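Local coordinates for protein gamma-glutamyltransferase 1 Threonine peptidase. MEROPS family T03 (Pseudomonas nitroreducens, PDB 7D9X) that transfers the gamma-glutamyl group of glutathione and related compounds to amino acids and peptides or to water, probably through its N-terminal nucleophile, at residues Ile134-Tyr139 / Leu157-Asp162; Gly165-Ile170 / Ala180-Gly185. The protein carries 1 engineered substitution. All coordinates share one frame; numbering follows the deposited sequence.

Contact 1: Ile134-Tyr139 / Leu157-Asp162; sequences IYYDAY and LEDQGD. Engineered in segment 157-162: Asp162 (natural residue Trp). With GBL (gamma-butyrolactone), chain H.
The ring of Tyr136 lies flat against the neighbouring strand, one face over the peptide link between Glu158 and Asp159, with Asp159 N 3.4 Å from CZ. With chi1 at 63°, CG is flanked by its own N and C, a rotation that swings the ring across to the partner strand. Asp159 runs at about a right angle to it, CB meeting Tyr136 CE1 at 3.6 Å, while Leu157 CB comes up to CE2 of the same ring. On the other face of the sheet Tyr135 and Glu158 run side by side: the carboxylate stands at the ring edge, CD 3.6 Å from CE1, its plane turned 70° from the ring. Gln160 crosses Tyr135, and its NE2 bonds back to Asp162 O. The backbones are in parallel register, Tyr136 N giving to Glu158 O (3.0 Å) and Gln160 N to Tyr136 O (2.9 Å, 167°). Past the strands, Asp159 OD1 takes Gly161 N in an Asx turn and a water bound by Ala138 N. The engineered Asp162 approaches the butyrolactone, and its OD1 bonds to Tyr170 of the other chain. This is the parallel strand pair of a beta-alpha-beta crossover, its two strands linked through helix 144-153, with a loop leading to the lactone pocket.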
ATOM      1  N   ILE B 134      21.094   3.173   3.129  1.00 41.12           N
ATOM      2  CA  ILE B 134      20.333   1.944   3.333  1.00 39.50           C
ATOM      3  C   ILE B 134      19.557   2.087   4.633  1.00 39.16           C
ATOM      4  O   ILE B 134      20.143   2.408   5.676  1.00 40.63           O
ATOM      5  CB  ILE B 134      21.248   0.709   3.378  1.00 40.10           C
ATOM      6  CG1 ILE B 134      22.047   0.598   2.087  1.00 40.60           C
ATOM      7  CG2 ILE B 134      20.400  -0.543   3.619  1.00 38.52           C
ATOM      8  CD1 ILE B 134      23.096  -0.505   2.119  1.00 41.58           C
ATOM      9  N   TYR B 135      18.250   1.825   4.576  1.00 37.33           N
ATOM     10  CA  TYR B 135      17.376   1.938   5.727  1.00 38.86           C
ATOM     11  C   TYR B 135      17.138   0.577   6.368  1.00 38.01           C
ATOM     12  O   TYR B 135      17.123  -0.461   5.701  1.00 36.25           O
ATOM     13  CB  TYR B 135      16.040   2.557   5.321  1.00 36.43           C
ATOM     14  CG  TYR B 135      16.174   3.973   4.836  1.00 37.69           C
ATOM     15  CD1 TYR B 135      16.309   5.014   5.736  1.00 40.16           C
ATOM     16  CD2 TYR B 135      16.180   4.264   3.476  1.00 38.65           C
ATOM     17  CE1 TYR B 135      16.451   6.326   5.293  1.00 42.82           C
ATOM     18  CE2 TYR B 135      16.321   5.569   3.023  1.00 40.92           C
ATOM     19  CZ  TYR B 135      16.452   6.590   3.940  1.00 45.32           C
ATOM     20  OH  TYR B 135      16.595   7.889   3.490  1.00 44.46           O
ATOM     21  N   TYR B 136      16.954   0.602   7.684  1.00 38.42           N
ATOM     22  CA  TYR B 136      16.611  -0.583   8.455  1.00 42.84           C
ATOM     23  C   TYR B 136      15.630  -0.163   9.540  1.00 38.88           C
ATOM     24  O   TYR B 136      15.413   1.030   9.782  1.00 39.42           O
ATOM     25  CB  TYR B 136      17.870  -1.241   9.039  1.00 40.97           C
ATOM     26  CG  TYR B 136      18.616  -0.368  10.021  1.00 41.61           C
ATOM     27  CD1 TYR B 136      18.260  -0.343  11.366  1.00 41.01           C
ATOM     28  CD2 TYR B 136      19.685   0.419   9.610  1.00 42.56           C
ATOM     29  CE1 TYR B 136      18.945   0.455  12.276  1.00 46.41           C
ATOM     30  CE2 TYR B 136      20.379   1.226  10.516  1.00 45.73           C
ATOM     31  CZ  TYR B 136      20.003   1.227  11.846  1.00 43.88           C
ATOM     32  OH  TYR B 136      20.674   2.008  12.758  1.00 45.99           O
ATOM     33  N   ASP B 137      15.007  -1.147  10.179  1.00 38.02           N
ATOM     34  CA  ASP B 137      14.073  -0.877  11.258  1.00 38.39           C
ATOM     35  C   ASP B 137      14.609  -1.440  12.567  1.00 41.81           C
ATOM     36  O   ASP B 137      15.508  -2.285  12.588  1.00 42.80           O
ATOM     37  CB  ASP B 137      12.657  -1.454  10.962  1.00 36.46           C
ATOM     38  CG  ASP B 137      12.655  -2.963  10.762  1.00 36.91           C
ATOM     39  OD1 ASP B 137      13.715  -3.617  10.847  1.00 37.82           O
ATOM     40  OD2 ASP B 137      11.554  -3.512  10.511  1.00 35.65           O
ATOM     41  N   ALA B 138      14.044  -0.953  13.671  1.00 41.04           N
ATOM     42  CA  ALA B 138      14.459  -1.405  14.990  1.00 49.89           C
ATOM     43  C   ALA B 138      14.028  -2.834  15.282  1.00 44.84           C
ATOM     44  O   ALA B 138      14.547  -3.445  16.225  1.00 45.52           O
ATOM     45  CB  ALA B 138      13.909  -0.461  16.060  1.00 44.55           C
ATOM     46  N   TYR B 139      13.107  -3.384  14.497  1.00 38.21           N
ATOM     47  CA  TYR B 139      12.743  -4.780  14.667  1.00 38.77           C
ATOM     48  C   TYR B 139      13.930  -5.688  14.395  1.00 39.13           C
ATOM     49  O   TYR B 139      14.189  -6.633  15.150  1.00 41.34           O
ATOM     50  CB  TYR B 139      11.580  -5.117  13.728  1.00 37.47           C
ATOM     51  CG  TYR B 139      11.389  -6.595  13.474  1.00 36.52           C
ATOM     52  CD1 TYR B 139      10.684  -7.396  14.374  1.00 41.54           C
ATOM     53  CD2 TYR B 139      11.900  -7.191  12.336  1.00 37.79           C
ATOM     54  CE1 TYR B 139      10.501  -8.738  14.139  1.00 38.20           C
ATOM     55  CE2 TYR B 139      11.714  -8.544  12.094  1.00 36.48           C
ATOM     56  CZ  TYR B 139      11.026  -9.308  13.001  1.00 38.56           C
ATOM     57  OH  TYR B 139      10.851 -10.643  12.765  1.00 38.48           O
ATOM     58  N   LEU B 157      23.992   3.895   6.906  1.00 47.60           N
ATOM     59  CA  LEU B 157      22.953   3.054   7.494  1.00 45.94           C
ATOM     60  C   LEU B 157      22.095   3.898   8.432  1.00 45.86           C
ATOM     61  O   LEU B 157      22.622   4.637   9.272  1.00 47.90           O
ATOM     62  CB  LEU B 157      23.568   1.878   8.254  1.00 46.86           C
ATOM     63  CG  LEU B 157      24.693   1.136   7.527  1.00 48.55           C
ATOM     64  CD1 LEU B 157      25.049  -0.148   8.259  1.00 47.92           C
ATOM     65  CD2 LEU B 157      24.328   0.836   6.074  1.00 46.08           C
ATOM     66  N   GLU B 158      20.775   3.780   8.298  1.00 44.56           N
ATOM     67  CA  GLU B 158      19.866   4.639   9.042  1.00 45.38           C
ATOM     68  C   GLU B 158      18.642   3.879   9.526  1.00 42.95           C
ATOM     69  O   GLU B 158      17.964   3.224   8.732  1.00 43.40           O
ATOM     70  CB  GLU B 158      19.420   5.819   8.166  1.00 48.81           C
ATOM     71  CG  GLU B 158      18.433   6.747   8.843  1.00 58.41           C
ATOM     72  CD  GLU B 158      18.092   7.961   7.989  1.00 63.09           C
ATOM     73  OE1 GLU B 158      18.926   8.340   7.134  1.00 55.98           O
ATOM     74  OE2 GLU B 158      16.984   8.524   8.176  1.00 62.29           O
ATOM     75  N   ASP B 159      18.366   3.983  10.826  1.00 43.70           N
ATOM     76  CA  ASP B 159      17.101   3.536  11.394  1.00 41.35           C
ATOM     77  C   ASP B 159      15.998   4.467  10.909  1.00 40.53           C
ATOM     78  O   ASP B 159      16.014   5.670  11.187  1.00 44.00           O
ATOM     79  CB  ASP B 159      17.180   3.529  12.918  1.00 46.80           C
ATOM     80  CG  ASP B 159      15.884   3.084  13.578  1.00 51.74           C
ATOM     81  OD1 ASP B 159      14.806   3.187  12.951  1.00 47.92           O
ATOM     82  OD2 ASP B 159      15.942   2.641  14.747  1.00 54.60           O
ATOM     83  N   GLN B 160      15.035   3.915  10.179  1.00 40.12           N
ATOM     84  CA  GLN B 160      14.008   4.745   9.563  1.00 40.56           C
ATOM     85  C   GLN B 160      12.897   5.141  10.526  1.00 42.84           C
ATOM     86  O   GLN B 160      12.055   5.960  10.155  1.00 45.38           O
ATOM     87  CB  GLN B 160      13.435   4.022   8.341  1.00 37.21           C
ATOM     88  CG  GLN B 160      12.665   2.755   8.660  1.00 35.81           C
ATOM     89  CD  GLN B 160      12.021   2.158   7.421  1.00 37.89           C
ATOM     90  OE1 GLN B 160      12.497   2.363   6.297  1.00 36.28           O
ATOM     91  NE2 GLN B 160      10.899   1.445   7.613  1.00 34.34           N
ATOM     92  N   GLY B 161      12.896   4.627  11.747  1.00 39.57           N
ATOM     93  CA  GLY B 161      11.963   5.086  12.751  1.00 42.93           C
ATOM     94  C   GLY B 161      10.587   4.458  12.714  1.00 39.03           C
ATOM     95  O   GLY B 161       9.695   4.919  13.433  1.00 43.29           O
ATOM     96  N   ASP B 162      10.379   3.438  11.889  1.00 37.30           N
ATOM     97  CA  ASP B 162       9.143   2.662  11.897  1.00 38.04           C
ATOM     98  C   ASP B 162       9.469   1.309  11.285  1.00 37.32           C
ATOM     99  O   ASP B 162      10.439   1.176  10.533  1.00 36.20           O
ATOM    100  CB  ASP B 162       8.016   3.367  11.132  1.00 39.26           C
ATOM    101  CG  ASP B 162       6.639   2.882  11.546  1.00 47.01           C
ATOM    102  OD1 ASP B 162       6.546   1.908  12.344  1.00 39.79           O
ATOM    103  OD2 ASP B 162       5.623   3.465  11.079  1.00 46.35           O
TER
HETATM  104  CA  GBL H 603       4.752   0.749   7.286  1.00 41.75           C
HETATM  105  C   GBL H 603       3.806   1.256   8.262  1.00 47.73           C
HETATM  106  O   GBL H 603       2.934   2.052   8.106  1.00 51.34           O
HETATM  107  CB  GBL H 603       5.226  -0.551   7.847  1.00 33.10           C
HETATM  108  CG  GBL H 603       4.320  -0.772   9.202  1.00 40.46           C
HETATM  109  OD  GBL H 603       4.098   0.587   9.522  1.00 49.38           O
HETATM  110  O   HOH W   1      12.539   1.556  13.083  1.00 42.16           O

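Contact 2: Gly165-Ile170 / Ala180-Gly185; sequences GDIQAI and ASDPRG. With GBL (gamma-butyrolactone), chain H.
Asp182 lays its carboxylate against the backbone of Asp166 and Ile167, its CB 3.3 Å from Asp166 OD1. Because CG is swung away from its own backbone N (chi1 -152°), the group reaches the 165-170 segment, and OD2 accepts Ile167 N at 2.9 Å on the anti lone pair, the side away from OD1. Asp182 N returns a bond to Ile167 O, so the two residues grip each other twice. OD1 is held by two donors of Arg184: the backbone N closes an Asx turn, and NH1 makes a salt bridge of 2.8 Å in the guanidinium plane, on the syn lone pair. Arg123 pairs with OD2, which would probably stabilise the negative charge. An asparagine here is likely to weaken both arginine pairings and, with its amide nitrogen at either position, to set an N-H against a backbone N-H, leaving Ile167 N or Arg184 N without its acceptor. Asp166 and Asp182 have their carboxylate planes 69° apart. A water bridges the two segments just beyond the strands, giving to Asp166 OD1 and Asp182 O and accepting from Gln168 NE2. Gln168 bends at chi2 (-65°), which folds its amide back over the partner strand; there OE1 takes Ser181 OG at 2.8 Å through a lone pair lying in the amide C=O plane. Ala169 and Ala180 then exchange both backbone bonds as a hydrogen-bonded antiparallel pair. At the far end Gly165 N comes within 3.2 Å of the butyrolactone CB. This is the open end of an antiparallel beta hairpin, strands 168-173 and 176-181: strand 176-181 runs on into a type I turn from Asp182 to Gly185, while Gly165, ahead of strand 168-173, lines the lactone pocket.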
ATOM      1  N   GLY B 165       7.528  -2.539   6.987  1.00 29.89           N
ATOM      2  CA  GLY B 165       6.452  -3.337   6.428  1.00 26.68           C
ATOM      3  C   GLY B 165       5.638  -4.035   7.489  1.00 28.45           C
ATOM      4  O   GLY B 165       5.922  -3.992   8.688  1.00 28.15           O
ATOM      5  N   ASP B 166       4.590  -4.701   7.003  1.00 24.65           N
ATOM      6  CA  ASP B 166       3.664  -5.499   7.803  1.00 25.50           C
ATOM      7  C   ASP B 166       3.067  -6.499   6.822  1.00 24.28           C
ATOM      8  O   ASP B 166       1.906  -6.346   6.407  1.00 23.46           O
ATOM      9  CB  ASP B 166       2.616  -4.633   8.481  1.00 26.67           C
ATOM     10  CG  ASP B 166       1.818  -5.401   9.530  1.00 30.91           C
ATOM     11  OD1 ASP B 166       2.096  -6.595   9.771  1.00 30.52           O
ATOM     12  OD2 ASP B 166       0.915  -4.797  10.155  1.00 30.49           O
ATOM     13  N   ILE B 167       3.891  -7.478   6.401  1.00 24.51           N
ATOM     14  CA  ILE B 167       3.466  -8.439   5.395  1.00 21.12           C
ATOM     15  C   ILE B 167       2.329  -9.271   5.954  1.00 23.56           C
ATOM     16  O   ILE B 167       2.408  -9.797   7.072  1.00 24.18           O
ATOM     17  CB  ILE B 167       4.651  -9.329   4.993  1.00 24.85           C
ATOM     18  CG1 ILE B 167       5.742  -8.556   4.217  1.00 29.01           C
ATOM     19  CG2 ILE B 167       4.173 -10.484   4.122  1.00 24.38           C
ATOM     20  CD1 ILE B 167       5.366  -8.243   2.762  1.00 29.30           C
ATOM     21  N   GLN B 168       1.281  -9.428   5.159  1.00 21.77           N
ATOM     22  CA  GLN B 168       0.182 -10.354   5.442  1.00 20.93           C
ATOM     23  C   GLN B 168       0.090 -11.276   4.234  1.00 20.99           C
ATOM     24  O   GLN B 168      -0.203 -10.826   3.120  1.00 20.58           O
ATOM     25  CB  GLN B 168      -1.113  -9.622   5.697  1.00 22.67           C
ATOM     26  CG  GLN B 168      -1.058  -8.634   6.855  1.00 22.18           C
ATOM     27  CD  GLN B 168      -0.820  -9.305   8.193  1.00 26.31           C
ATOM     28  OE1 GLN B 168      -1.279 -10.420   8.448  1.00 25.54           O
ATOM     29  NE2 GLN B 168      -0.099  -8.618   9.057  1.00 27.67           N
ATOM     30  N   ALA B 169       0.392 -12.560   4.435  1.00 23.61           N
ATOM     31  CA  ALA B 169       0.568 -13.485   3.326  1.00 21.79           C
ATOM     32  C   ALA B 169      -0.208 -14.781   3.549  1.00 22.48           C
ATOM     33  O   ALA B 169      -0.454 -15.197   4.682  1.00 22.20           O
ATOM     34  CB  ALA B 169       2.039 -13.828   3.115  1.00 23.80           C
ATOM     35  N   ILE B 170      -0.579 -15.412   2.437  1.00 21.48           N
ATOM     36  CA  ILE B 170      -1.194 -16.728   2.426  1.00 22.00           C
ATOM     37  C   ILE B 170      -0.456 -17.543   1.376  1.00 21.17           C
ATOM     38  O   ILE B 170      -0.324 -17.110   0.227  1.00 23.94           O
ATOM     39  CB  ILE B 170      -2.698 -16.669   2.097  1.00 21.71           C
ATOM     40  CG1 ILE B 170      -3.457 -15.874   3.163  1.00 21.60           C
ATOM     41  CG2 ILE B 170      -3.260 -18.080   1.965  1.00 24.51           C
ATOM     42  CD1 ILE B 170      -4.883 -15.517   2.766  1.00 22.09           C
ATOM     43  N   ALA B 180       0.747 -16.175   7.234  1.00 24.00           N
ATOM     44  CA  ALA B 180       1.820 -15.548   7.990  1.00 26.78           C
ATOM     45  C   ALA B 180       1.464 -14.088   8.194  1.00 24.41           C
ATOM     46  O   ALA B 180       1.102 -13.403   7.236  1.00 25.66           O
ATOM     47  CB  ALA B 180       3.157 -15.672   7.265  1.00 31.56           C
ATOM     48  N   SER B 181       1.545 -13.629   9.445  1.00 27.58           N
ATOM     49  CA  SER B 181       1.316 -12.234   9.813  1.00 28.22           C
ATOM     50  C   SER B 181       2.628 -11.684  10.355  1.00 27.69           C
ATOM     51  O   SER B 181       3.206 -12.259  11.278  1.00 29.03           O
ATOM     52  CB  SER B 181       0.204 -12.099  10.849  1.00 29.00           C
ATOM     53  OG  SER B 181      -1.056 -12.532  10.317  1.00 30.03           O
ATOM     54  N   ASP B 182       3.088 -10.581   9.784  1.00 27.20           N
ATOM     55  CA  ASP B 182       4.393 -10.044  10.120  1.00 28.16           C
ATOM     56  C   ASP B 182       4.533  -9.873  11.633  1.00 29.34           C
ATOM     57  O   ASP B 182       3.663  -9.253  12.271  1.00 28.18           O
ATOM     58  CB  ASP B 182       4.572  -8.690   9.426  1.00 26.82           C
ATOM     59  CG  ASP B 182       6.014  -8.369   9.130  1.00 25.40           C
ATOM     60  OD1 ASP B 182       6.855  -8.480  10.055  1.00 27.60           O
ATOM     61  OD2 ASP B 182       6.298  -7.979   7.974  1.00 25.60           O
ATOM     62  N   PRO B 183       5.606 -10.384  12.239  1.00 29.46           N
ATOM     63  CA  PRO B 183       5.828 -10.114  13.672  1.00 30.14           C
ATOM     64  C   PRO B 183       6.003  -8.632  13.970  1.00 35.21           C
ATOM     65  O   PRO B 183       5.880  -8.214  15.135  1.00 34.85           O
ATOM     66  CB  PRO B 183       7.116 -10.895  13.997  1.00 35.69           C
ATOM     67  CG  PRO B 183       7.369 -11.792  12.806  1.00 39.56           C
ATOM     68  CD  PRO B 183       6.742 -11.098  11.623  1.00 32.30           C
ATOM     69  N   ARG B 184       6.309  -7.822  12.951  1.00 30.47           N
ATOM     70  CA  ARG B 184       6.450  -6.384  13.152  1.00 31.33           C
ATOM     71  C   ARG B 184       5.146  -5.721  13.557  1.00 32.11           C
ATOM     72  O   ARG B 184       5.186  -4.640  14.156  1.00 32.91           O
ATOM     73  CB  ARG B 184       6.967  -5.721  11.882  1.00 30.58           C
ATOM     74  CG  ARG B 184       8.397  -6.089  11.519  1.00 31.95           C
ATOM     75  CD  ARG B 184       8.680  -5.696  10.084  1.00 30.52           C
ATOM     76  NE  ARG B 184      10.009  -6.071   9.618  1.00 31.62           N
ATOM     77  CZ  ARG B 184      10.347  -7.276   9.182  1.00 31.95           C
ATOM     78  NH1 ARG B 184       9.449  -8.263   9.159  1.00 28.95           N
ATOM     79  NH2 ARG B 184      11.586  -7.494   8.768  1.00 32.03           N
ATOM     80  N   GLY B 185       3.997  -6.328  13.225  1.00 27.38           N
ATOM     81  CA  GLY B 185       2.721  -5.731  13.551  1.00 30.00           C
ATOM     82  C   GLY B 185       1.860  -6.602  14.438  1.00 28.78           C
ATOM     83  O   GLY B 185       2.359  -7.543  15.058  1.00 31.25           O
TER
HETATM   84  CA  GBL H 603       4.752   0.749   7.286  1.00 41.75           C
HETATM   85  C   GBL H 603       3.806   1.256   8.262  1.00 47.73           C
HETATM   86  O   GBL H 603       2.934   2.052   8.106  1.00 51.34           O
HETATM   87  CB  GBL H 603       5.226  -0.551   7.847  1.00 33.10           C
HETATM   88  CG  GBL H 603       4.320  -0.772   9.202  1.00 40.46           C
HETATM   89  OD  GBL H 603       4.098   0.587   9.522  1.00 49.38           O
HETATM   90  O   HOH W   2       1.162  -8.239  11.581  1.00 25.75           O

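In the fold
Contact 2 follows contact 1 in sequence, strand 156-159 being succeeded by strand 168-173, and their centres lie about 17 Å apart, yet the two meet directly. Asp137 OD2 of contact 1 forms a salt bridge with Arg184 NE of contact 2 at 3.1 Å, and Tyr139 packs on the same guanidinium, CE2 3.5 Å from Arg184 CZ. Asp137 OD2 also accepts Met164 N, tying the crossover loop to the chain that leads into the hairpin. Both contacts reach the butyrolactone, through Asp162 and Gly165, in a pocket completed by Pro92, Gly93 and Asn163. The side chain of the probable nucleophile Thr1 is about 9 Å from that of Asp162 and about 8 Å from that of Asp166.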